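Local coordinates for protein soluble lytic murein transglycosylase (Pseudomonas aeruginosa, PDB 5OHU) that cleaves the glycan strands of bacterial peptidoglycan as a lytic transglycosylase, acting both exolytically and endolytically in cell-wall turnover, at residues Tyr59-Tyr64 against Arg411-Phe416; Ser149-Trp153 against Leu166-Trp170; Arg344-Arg349 against Leu364-Leu368. All coordinates share one frame; numbering follows the deposited sequence.

Interaction 1. Residues Tyr59-Tyr64 against Arg411-Phe416; sequences YPLEPY and RRAMEF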
loop_
_atom_site.group_PDB
_atom_site.type_symbol
_atom_site.label_atom_id
_atom_site.label_comp_id
_atom_site.label_asym_id
_atom_site.label_seq_id
_atom_site.Cartn_x
_atom_site.Cartn_y
_atom_site.Cartn_z
ATOM N N TYR A 59 8.020 19.040 -31.188
ATOM C CA TYR A 59 8.269 19.312 -29.775
ATOM C C TYR A 59 7.463 18.341 -28.913
ATOM O O TYR A 59 6.256 18.172 -29.139
ATOM C CB TYR A 59 7.911 20.756 -29.443
ATOM C CG TYR A 59 8.312 21.207 -28.055
ATOM C CD1 TYR A 59 9.648 21.262 -27.676
ATOM C CD2 TYR A 59 7.355 21.600 -27.129
ATOM C CE1 TYR A 59 10.017 21.684 -26.402
ATOM C CE2 TYR A 59 7.713 22.025 -25.862
ATOM C CZ TYR A 59 9.046 22.065 -25.504
ATOM O OH TYR A 59 9.396 22.488 -24.244
ATOM N N PRO A 60 8.090 17.680 -27.934
ATOM C CA PRO A 60 7.405 16.584 -27.229
ATOM C C PRO A 60 6.223 17.015 -26.374
ATOM O O PRO A 60 5.292 16.220 -26.206
ATOM C CB PRO A 60 8.522 15.969 -26.374
ATOM C CG PRO A 60 9.774 16.300 -27.112
ATOM C CD PRO A 60 9.542 17.670 -27.690
ATOM N N LEU A 61 6.226 18.226 -25.818
ATOM C CA LEU A 61 5.125 18.661 -24.962
ATOM C C LEU A 61 3.893 19.138 -25.735
ATOM O O LEU A 61 2.856 19.405 -25.115
ATOM C CB LEU A 61 5.607 19.775 -24.031
ATOM C CG LEU A 61 6.784 19.425 -23.117
ATOM C CD1 LEU A 61 6.943 20.507 -22.076
ATOM C CD2 LEU A 61 6.578 18.052 -22.457
ATOM N N GLU A 62 3.977 19.249 -27.058
ATOM C CA GLU A 62 2.861 19.767 -27.845
ATOM C C GLU A 62 1.543 19.050 -27.589
ATOM O O GLU A 62 0.504 19.733 -27.552
ATOM C CB GLU A 62 3.208 19.718 -29.342
ATOM C CG GLU A 62 2.054 20.077 -30.276
ATOM C CD GLU A 62 1.737 21.570 -30.311
ATOM O OE1 GLU A 62 2.186 22.316 -29.412
ATOM O OE2 GLU A 62 1.031 21.999 -31.249
ATOM N N PRO A 63 1.496 17.727 -27.407
ATOM C CA PRO A 63 0.207 17.091 -27.115
ATOM C C PRO A 63 -0.480 17.634 -25.872
ATOM O O PRO A 63 -1.705 17.483 -25.759
ATOM C CB PRO A 63 0.575 15.612 -26.955
ATOM C CG PRO A 63 1.765 15.443 -27.810
ATOM C CD PRO A 63 2.537 16.719 -27.695
ATOM N N TYR A 64 0.258 18.252 -24.939
ATOM C CA TYR A 64 -0.377 18.836 -23.761
ATOM C C TYR A 64 -1.207 20.068 -24.122
ATOM O O TYR A 64 -2.296 20.269 -23.578
ATOM C CB TYR A 64 0.674 19.175 -22.704
ATOM C CG TYR A 64 1.035 17.992 -21.820
ATOM C CD1 TYR A 64 1.697 16.894 -22.340
ATOM C CD2 TYR A 64 0.706 17.977 -20.473
ATOM C CE1 TYR A 64 2.020 15.813 -21.555
ATOM C CE2 TYR A 64 1.027 16.891 -19.663
ATOM C CZ TYR A 64 1.691 15.812 -20.219
ATOM O OH TYR A 64 2.033 14.719 -19.462
ATOM N N ARG A 411 10.773 11.295 -23.662
ATOM C CA ARG A 411 11.100 12.619 -24.176
ATOM C C ARG A 411 10.250 13.690 -23.508
ATOM O O ARG A 411 10.762 14.745 -23.117
ATOM C CB ARG A 411 10.914 12.638 -25.690
ATOM C CG ARG A 411 11.932 11.789 -26.431
ATOM C CD ARG A 411 11.304 11.072 -27.611
ATOM N NE ARG A 411 11.064 11.977 -28.732
ATOM C CZ ARG A 411 11.855 12.085 -29.795
ATOM N NH1 ARG A 411 12.946 11.334 -29.897
ATOM N NH2 ARG A 411 11.550 12.940 -30.760
ATOM N N ARG A 412 8.951 13.431 -23.351
ATOM C CA ARG A 412 8.105 14.373 -22.633
ATOM C C ARG A 412 8.592 14.553 -21.199
ATOM O O ARG A 412 8.647 15.680 -20.694
ATOM C CB ARG A 412 6.645 13.906 -22.668
ATOM C CG ARG A 412 5.981 14.033 -24.058
ATOM C CD ARG A 412 4.436 14.004 -24.000
ATOM N NE ARG A 412 3.904 12.836 -23.298
ATOM C CZ ARG A 412 3.640 11.667 -23.878
ATOM N NH1 ARG A 412 3.853 11.505 -25.181
ATOM N NH2 ARG A 412 3.163 10.652 -23.158
ATOM N N ALA A 413 8.974 13.456 -20.536
ATOM C CA ALA A 413 9.468 13.556 -19.165
ATOM C C ALA A 413 10.796 14.308 -19.109
ATOM O O ALA A 413 11.009 15.142 -18.215
ATOM C CB ALA A 413 9.606 12.163 -18.552
ATOM N N MET A 414 11.698 14.031 -20.056
ATOM C CA MET A 414 12.953 14.774 -20.132
ATOM C C MET A 414 12.698 16.272 -20.221
ATOM O O MET A 414 13.247 17.057 -19.443
ATOM C CB MET A 414 13.769 14.319 -21.344
ATOM C CG MET A 414 14.284 12.899 -21.292
ATOM S SD MET A 414 15.500 12.689 -19.992
ATOM C CE MET A 414 16.115 11.045 -20.362
ATOM N N GLU A 415 11.865 16.684 -21.176
ATOM C CA GLU A 415 11.635 18.109 -21.385
ATOM C C GLU A 415 10.962 18.742 -20.178
ATOM O O GLU A 415 11.318 19.856 -19.783
ATOM C CB GLU A 415 10.796 18.329 -22.641
ATOM C CG GLU A 415 10.666 19.783 -23.015
ATOM C CD GLU A 415 12.014 20.430 -23.235
ATOM O OE1 GLU A 415 12.863 19.810 -23.913
ATOM O OE2 GLU A 415 12.229 21.547 -22.715
ATOM N N PHE A 416 9.986 18.052 -19.583
ATOM C CA PHE A 416 9.394 18.526 -18.334
ATOM C C PHE A 416 10.469 18.783 -17.293
ATOM O O PHE A 416 10.457 19.809 -16.602
ATOM C CB PHE A 416 8.392 17.499 -17.802
ATOM C CG PHE A 416 7.018 17.625 -18.385
ATOM C CD1 PHE A 416 6.436 18.869 -18.561
ATOM C CD2 PHE A 416 6.311 16.498 -18.762
ATOM C CE1 PHE A 416 5.172 18.984 -19.097
ATOM C CE2 PHE A 416 5.046 16.603 -19.305
ATOM C CZ PHE A 416 4.475 17.846 -19.472
HETATM O O HOH W 1 5.035 13.815 -27.098
#
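Phe416 points its CZ edge at a face of the Tyr64 ring in an edge-to-face pair, planes 80° apart, with Phe416 CZ 3.5 Å from Tyr64 CZ. A face of the same phenylalanine takes Leu61 CD2 in a CH-pi contact, the methyl standing 3.6 Å from the centroid of the Phe416 ring. Apolar packing continues through Pro60, whose CB lies 3.9 Å from Arg412 CG. Residues Tyr59-Glu62 form a type I turn that leads into helix 62-72, and the turn sits against helix 408-418 of the L domain; N-terminal residues thus meet a part of the chain some 350 residues later, consistent with closure of the ring, as in the Slt70-like family. Polar links are few. Tyr59 OH makes a weak hydrogen bond to Glu415 OE2 (3.4 Å). A water donates to Pro60 O at 2.6 Å and accepts from Arg412 NH1, lying in the guanidinium plane. The arginine chain, bent at chi3 (-54°), runs along the edge of the Tyr64 ring, and its guanidinium forms salt bridges to Glu428 and Asp91. Glu428 also hydrogen-bonds Tyr64 OH.

Interaction 2. Residues Ser149-Trp153 against Leu166-Trp170; sequences SERLW and LFGLW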
loop_
_atom_site.group_PDB
_atom_site.type_symbol
_atom_site.label_atom_id
_atom_site.label_comp_id
_atom_site.label_asym_id
_atom_site.label_seq_id
_atom_site.Cartn_x
_atom_site.Cartn_y
_atom_site.Cartn_z
ATOM N N SER A 149 -25.493 -4.117 -12.752
ATOM C CA SER A 149 -26.189 -3.378 -11.705
ATOM C C SER A 149 -25.877 -3.942 -10.323
ATOM O O SER A 149 -25.508 -3.200 -9.404
ATOM C CB SER A 149 -27.699 -3.414 -11.953
ATOM O OG SER A 149 -28.025 -2.882 -13.213
ATOM N N GLU A 150 -26.034 -5.255 -10.153
ATOM C CA GLU A 150 -25.855 -5.854 -8.834
ATOM C C GLU A 150 -24.436 -5.658 -8.331
ATOM O O GLU A 150 -24.228 -5.293 -7.168
ATOM C CB GLU A 150 -26.210 -7.337 -8.878
ATOM C CG GLU A 150 -26.242 -8.000 -7.519
ATOM C CD GLU A 150 -27.082 -9.255 -7.519
ATOM O OE1 GLU A 150 -28.195 -9.231 -8.088
ATOM O OE2 GLU A 150 -26.627 -10.268 -6.955
ATOM N N ARG A 151 -23.447 -5.868 -9.201
ATOM C CA ARG A 151 -22.053 -5.676 -8.804
ATOM C C ARG A 151 -21.783 -4.231 -8.386
ATOM O O ARG A 151 -21.063 -3.976 -7.414
ATOM C CB ARG A 151 -21.128 -6.085 -9.953
ATOM C CG ARG A 151 -19.646 -5.918 -9.650
ATOM C CD ARG A 151 -18.777 -6.186 -10.880
ATOM N NE ARG A 151 -18.978 -5.201 -11.948
ATOM C CZ ARG A 151 -18.304 -4.055 -12.060
ATOM N NH1 ARG A 151 -17.375 -3.726 -11.166
ATOM N NH2 ARG A 151 -18.561 -3.232 -13.071
ATOM N N LEU A 152 -22.320 -3.268 -9.125
ATOM C CA LEU A 152 -22.148 -1.882 -8.716
ATOM C C LEU A 152 -23.033 -1.531 -7.535
ATOM O O LEU A 152 -22.736 -0.567 -6.821
ATOM C CB LEU A 152 -22.440 -0.936 -9.883
ATOM C CG LEU A 152 -21.356 -1.046 -10.952
ATOM C CD1 LEU A 152 -21.924 -0.667 -12.324
ATOM C CD2 LEU A 152 -20.195 -0.168 -10.567
ATOM N N TRP A 153 -24.121 -2.279 -7.334
ATOM C CA TRP A 153 -25.023 -2.002 -6.228
ATOM C C TRP A 153 -24.449 -2.527 -4.919
ATOM O O TRP A 153 -24.600 -1.882 -3.875
ATOM C CB TRP A 153 -26.403 -2.616 -6.501
ATOM C CG TRP A 153 -27.299 -2.610 -5.294
ATOM C CD1 TRP A 153 -27.496 -3.632 -4.401
ATOM C CD2 TRP A 153 -28.107 -1.517 -4.838
ATOM N NE1 TRP A 153 -28.375 -3.242 -3.425
ATOM C CE2 TRP A 153 -28.765 -1.948 -3.665
ATOM C CE3 TRP A 153 -28.329 -0.213 -5.305
ATOM C CZ2 TRP A 153 -29.619 -1.121 -2.943
ATOM C CZ3 TRP A 153 -29.174 0.608 -4.597
ATOM C CH2 TRP A 153 -29.818 0.152 -3.427
ATOM N N LEU A 166 -28.918 3.801 -13.254
ATOM C CA LEU A 166 -28.881 2.363 -13.497
ATOM C C LEU A 166 -29.709 1.617 -12.462
ATOM O O LEU A 166 -30.543 0.769 -12.810
ATOM C CB LEU A 166 -27.433 1.875 -13.467
ATOM C CG LEU A 166 -27.212 0.375 -13.675
ATOM C CD1 LEU A 166 -27.625 -0.037 -15.088
ATOM C CD2 LEU A 166 -25.760 0.028 -13.426
ATOM N N PHE A 167 -29.480 1.920 -11.180
ATOM C CA PHE A 167 -30.234 1.272 -10.113
ATOM C C PHE A 167 -31.725 1.509 -10.300
ATOM O O PHE A 167 -32.528 0.592 -10.116
ATOM C CB PHE A 167 -29.789 1.792 -8.740
ATOM C CG PHE A 167 -28.324 1.558 -8.431
ATOM C CD1 PHE A 167 -27.602 0.552 -9.082
ATOM C CD2 PHE A 167 -27.673 2.362 -7.485
ATOM C CE1 PHE A 167 -26.258 0.347 -8.801
ATOM C CE2 PHE A 167 -26.349 2.164 -7.185
ATOM C CZ PHE A 167 -25.622 1.145 -7.844
ATOM N N GLY A 168 -32.102 2.746 -10.661
ATOM C CA GLY A 168 -33.488 3.035 -11.005
ATOM C C GLY A 168 -34.033 2.136 -12.101
ATOM O O GLY A 168 -35.148 1.617 -11.999
ATOM N N LEU A 169 -33.272 1.961 -13.184
ATOM C CA LEU A 169 -33.735 1.064 -14.239
ATOM C C LEU A 169 -33.839 -0.359 -13.722
ATOM O O LEU A 169 -34.801 -1.078 -14.018
ATOM C CB LEU A 169 -32.794 1.112 -15.435
ATOM C CG LEU A 169 -32.751 2.448 -16.151
ATOM C CD1 LEU A 169 -31.600 2.424 -17.149
ATOM C CD2 LEU A 169 -34.086 2.706 -16.843
ATOM N N TRP A 170 -32.845 -0.767 -12.939
ATOM C CA TRP A 170 -32.784 -2.112 -12.386
ATOM C C TRP A 170 -33.936 -2.355 -11.415
ATOM O O TRP A 170 -34.610 -3.389 -11.474
ATOM C CB TRP A 170 -31.424 -2.245 -11.711
ATOM C CG TRP A 170 -31.018 -3.534 -11.166
ATOM C CD1 TRP A 170 -30.948 -4.731 -11.819
ATOM C CD2 TRP A 170 -30.498 -3.752 -9.855
ATOM N NE1 TRP A 170 -30.444 -5.692 -10.973
ATOM C CE2 TRP A 170 -30.168 -5.115 -9.760
ATOM C CE3 TRP A 170 -30.307 -2.927 -8.739
ATOM C CZ2 TRP A 170 -29.654 -5.676 -8.592
ATOM C CZ3 TRP A 170 -29.791 -3.484 -7.585
ATOM C CH2 TRP A 170 -29.465 -4.847 -7.521
#
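Ser149 lays its CB over the five-membered ring of Trp170, a CH-pi contact 3.4 Å from the centroid. The indole is carried across Ser149 because CG of Trp170 stands beside the carbonyl carbon (chi1 -174°). Ser149 OG packs against Leu166, 3.4 Å from Leu166 CG, while its hydrogen bond goes to Gly145 O one helical turn back. Farther along the indole, the six-membered ring of Trp170 reaches Glu150 and Trp153: Trp170 CZ2 packs on Glu150 CB, while Trp170 CZ3 comes over one face of the other indole, 3.5 Å from Trp153 CG. Trp153 in turn directs the edge of its six-membered ring at the centre of a Phe167 face, CE3 of Trp153 lying 3.4 Å from CD2 of Phe167 and the planes standing 89° apart. Trp153, Phe167 and Trp170 therefore form an aromatic cluster between helices 142-153 and 161-172, consecutive members of the all-helical superhelix of this family. The two short segments run at 126° to one another with their axes 10.2 Å apart. On the flank beyond Phe167, whose CZ abuts Leu152 O at 3.5 Å, the methyl groups Leu152 CD1 and Leu166 CD2 meet. In the second shell, Leu152 O takes a hydrogen bond from Gln159 NE2. From helix 178-190, Lys180 O accepts a hydrogen bond from Trp153 NE1 and Arg184 makes a cation-pi contact with the same indole.

Interaction 3. Residues Arg344-Arg349 against Leu364-Leu368; sequences RYWQAR and LYQKL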
loop_
_atom_site.group_PDB
_atom_site.type_symbol
_atom_site.label_atom_id
_atom_site.label_comp_id
_atom_site.label_asym_id
_atom_site.label_seq_id
_atom_site.Cartn_x
_atom_site.Cartn_y
_atom_site.Cartn_z
ATOM N N ARG A 344 10.762 -20.183 4.762
ATOM C CA ARG A 344 11.969 -21.004 4.690
ATOM C C ARG A 344 12.870 -20.703 5.876
ATOM O O ARG A 344 13.426 -21.618 6.501
ATOM C CB ARG A 344 12.710 -20.771 3.370
ATOM C CG ARG A 344 12.052 -21.437 2.157
ATOM C CD ARG A 344 12.909 -21.323 0.907
ATOM N NE ARG A 344 12.669 -20.030 0.276
ATOM C CZ ARG A 344 13.575 -19.312 -0.384
ATOM N NH1 ARG A 344 14.814 -19.766 -0.520
ATOM N NH2 ARG A 344 13.219 -18.144 -0.913
ATOM N N TYR A 345 12.997 -19.422 6.232
ATOM C CA TYR A 345 13.790 -19.099 7.408
ATOM C C TYR A 345 13.179 -19.706 8.661
ATOM O O TYR A 345 13.882 -20.334 9.458
ATOM C CB TYR A 345 13.954 -17.583 7.588
ATOM C CG TYR A 345 14.639 -17.289 8.906
ATOM C CD1 TYR A 345 16.025 -17.488 9.046
ATOM C CD2 TYR A 345 13.905 -16.864 10.019
ATOM C CE1 TYR A 345 16.668 -17.267 10.250
ATOM C CE2 TYR A 345 14.532 -16.626 11.232
ATOM C CZ TYR A 345 15.917 -16.829 11.338
ATOM O OH TYR A 345 16.546 -16.595 12.542
ATOM N N TRP A 346 11.874 -19.504 8.876
ATOM C CA TRP A 346 11.309 -19.949 10.144
ATOM C C TRP A 346 11.209 -21.468 10.231
ATOM O O TRP A 346 11.293 -22.016 11.334
ATOM C CB TRP A 346 9.969 -19.258 10.399
ATOM C CG TRP A 346 10.207 -17.846 10.919
ATOM C CD1 TRP A 346 9.946 -16.673 10.272
ATOM C CD2 TRP A 346 10.831 -17.483 12.165
ATOM N NE1 TRP A 346 10.334 -15.599 11.048
ATOM C CE2 TRP A 346 10.891 -16.070 12.209
ATOM C CE3 TRP A 346 11.347 -18.214 13.242
ATOM C CZ2 TRP A 346 11.444 -15.374 13.299
ATOM C CZ3 TRP A 346 11.893 -17.523 14.336
ATOM C CH2 TRP A 346 11.932 -16.124 14.355
ATOM N N GLN A 347 11.120 -22.172 9.102
ATOM C CA GLN A 347 11.205 -23.626 9.172
ATOM C C GLN A 347 12.557 -24.074 9.728
ATOM O O GLN A 347 12.622 -24.896 10.652
ATOM C CB GLN A 347 10.957 -24.252 7.803
ATOM C CG GLN A 347 11.210 -25.750 7.831
ATOM C CD GLN A 347 10.708 -26.447 6.578
ATOM O OE1 GLN A 347 11.492 -26.936 5.784
ATOM N NE2 GLN A 347 9.391 -26.473 6.395
ATOM N N ALA A 348 13.648 -23.541 9.168
ATOM C CA ALA A 348 14.979 -23.857 9.678
ATOM C C ALA A 348 15.135 -23.424 11.134
ATOM O O ALA A 348 15.655 -24.181 11.960
ATOM C CB ALA A 348 16.043 -23.185 8.807
ATOM N N ARG A 349 14.656 -22.221 11.476
ATOM C CA ARG A 349 14.921 -21.667 12.803
ATOM C C ARG A 349 14.072 -22.337 13.882
ATOM O O ARG A 349 14.566 -22.603 14.989
ATOM C CB ARG A 349 14.706 -20.141 12.801
ATOM C CG ARG A 349 14.824 -19.470 14.200
ATOM C CD ARG A 349 16.303 -19.463 14.620
ATOM N NE ARG A 349 16.505 -18.923 15.965
ATOM C CZ ARG A 349 17.547 -19.183 16.758
ATOM N NH1 ARG A 349 18.508 -20.001 16.368
ATOM N NH2 ARG A 349 17.617 -18.629 17.956
ATOM N N LEU A 364 19.040 -26.415 5.638
ATOM C CA LEU A 364 17.890 -25.542 5.420
ATOM C C LEU A 364 18.327 -24.083 5.294
ATOM O O LEU A 364 17.917 -23.376 4.363
ATOM C CB LEU A 364 16.873 -25.734 6.547
ATOM C CG LEU A 364 16.263 -27.150 6.634
ATOM C CD1 LEU A 364 15.387 -27.294 7.867
ATOM C CD2 LEU A 364 15.473 -27.526 5.361
ATOM N N TYR A 365 19.199 -23.625 6.198
ATOM C CA TYR A 365 19.693 -22.252 6.115
ATOM C C TYR A 365 20.464 -22.012 4.827
ATOM O O TYR A 365 20.408 -20.911 4.263
ATOM C CB TYR A 365 20.592 -21.939 7.308
ATOM C CG TYR A 365 19.891 -21.686 8.633
ATOM C CD1 TYR A 365 18.803 -20.814 8.730
ATOM C CD2 TYR A 365 20.318 -22.340 9.785
ATOM C CE1 TYR A 365 18.172 -20.596 9.952
ATOM C CE2 TYR A 365 19.708 -22.122 11.016
ATOM C CZ TYR A 365 18.635 -21.254 11.090
ATOM O OH TYR A 365 18.049 -21.064 12.313
ATOM N N GLN A 366 21.186 -23.026 4.343
ATOM C CA GLN A 366 22.047 -22.825 3.183
ATOM C C GLN A 366 21.235 -22.535 1.926
ATOM O O GLN A 366 21.665 -21.750 1.076
ATOM C CB GLN A 366 22.950 -24.038 2.991
ATOM C CG GLN A 366 24.082 -24.077 3.993
ATOM C CD GLN A 366 24.851 -25.377 3.958
ATOM O OE1 GLN A 366 24.308 -26.431 3.612
ATOM N NE2 GLN A 366 26.124 -25.313 4.320
ATOM N N LYS A 367 20.056 -23.141 1.796
ATOM C CA LYS A 367 19.152 -22.772 0.715
ATOM C C LYS A 367 18.811 -21.292 0.725
ATOM O O LYS A 367 18.434 -20.742 -0.313
ATOM C CB LYS A 367 17.844 -23.563 0.815
ATOM C CG LYS A 367 18.013 -25.053 1.001
ATOM C CD LYS A 367 16.803 -25.647 1.715
ATOM C CE LYS A 367 15.523 -25.507 0.906
ATOM N NZ LYS A 367 14.534 -26.559 1.280
ATOM N N LEU A 368 18.919 -20.641 1.877
ATOM C CA LEU A 368 18.415 -19.296 2.080
ATOM C C LEU A 368 19.512 -18.248 1.993
ATOM O O LEU A 368 19.327 -17.215 1.343
ATOM C CB LEU A 368 17.706 -19.222 3.433
ATOM C CG LEU A 368 16.637 -18.157 3.472
ATOM C CD1 LEU A 368 15.845 -18.233 2.188
ATOM C CD2 LEU A 368 15.751 -18.418 4.653
#
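Ala348 and Leu364 bring their CA atoms to 5.4 Å, the nearest such pair of the two segments, and Ala348 CB meets Leu364 CB at 3.5 Å. The small alanine lets Leu364 come this close and gives a face of Tyr365 a shallow seat, its methyl resting 3.8 Å from the ring centroid in a CH-pi contact. With CG beside its backbone N (chi1 -76°), Tyr365 extends past Ala348 until its hydroxyl fits against Arg349, Tyr365 OH lying 3.2 Å from Arg349 CA. Leu368 is the bump at the other end, fitted between the backbone at Tyr345 and the Arg344 guanidinium: CD2 lies 3.3 Å from Tyr345 N, whereas CD1 sits over one guanidinium face, 3.3 Å from Arg344 NH1. The Tyr345 and Tyr365 rings touch obliquely, CE1 to CE1, at 3.7 Å. The segments are nearly antiparallel (156°), their axes 9.0 Å apart. Polar ends find partners outside: Arg344 forms a salt bridge to Glu371, Tyr365 OH bonds to Gln352, and Tyr345 OH to Asp596 and Arg382. The hairpin of helices 341-354 and 360-368 packs on helix 374-383, which touches Tyr345, Tyr365 and Leu368, while helix 595-600 of the transglycosylase domain covers Trp346.

The three contacts lie far apart in one largely helical chain, sharing no helix and no touching atoms. Interactions 1 and 2 have centres 42 Å apart, 1 and 3 are separated by 50 Å, and 2 and 3 by 52 Å, the last two on opposite sides of the chain's centre. Along the sequence, interactions 2 and 3 follow one another, both nested in the long loop closed by interaction 1. Interactions 2 and 3 are local, each joining successive helices of the superhelix, whereas interaction 1 brings the N-terminal region to the L domain. Together they are consistent with a ring-shaped scaffold, built by short-range helix pairs and closed in part by the long-range contact of interaction 1, that carries the transglycosylase domain.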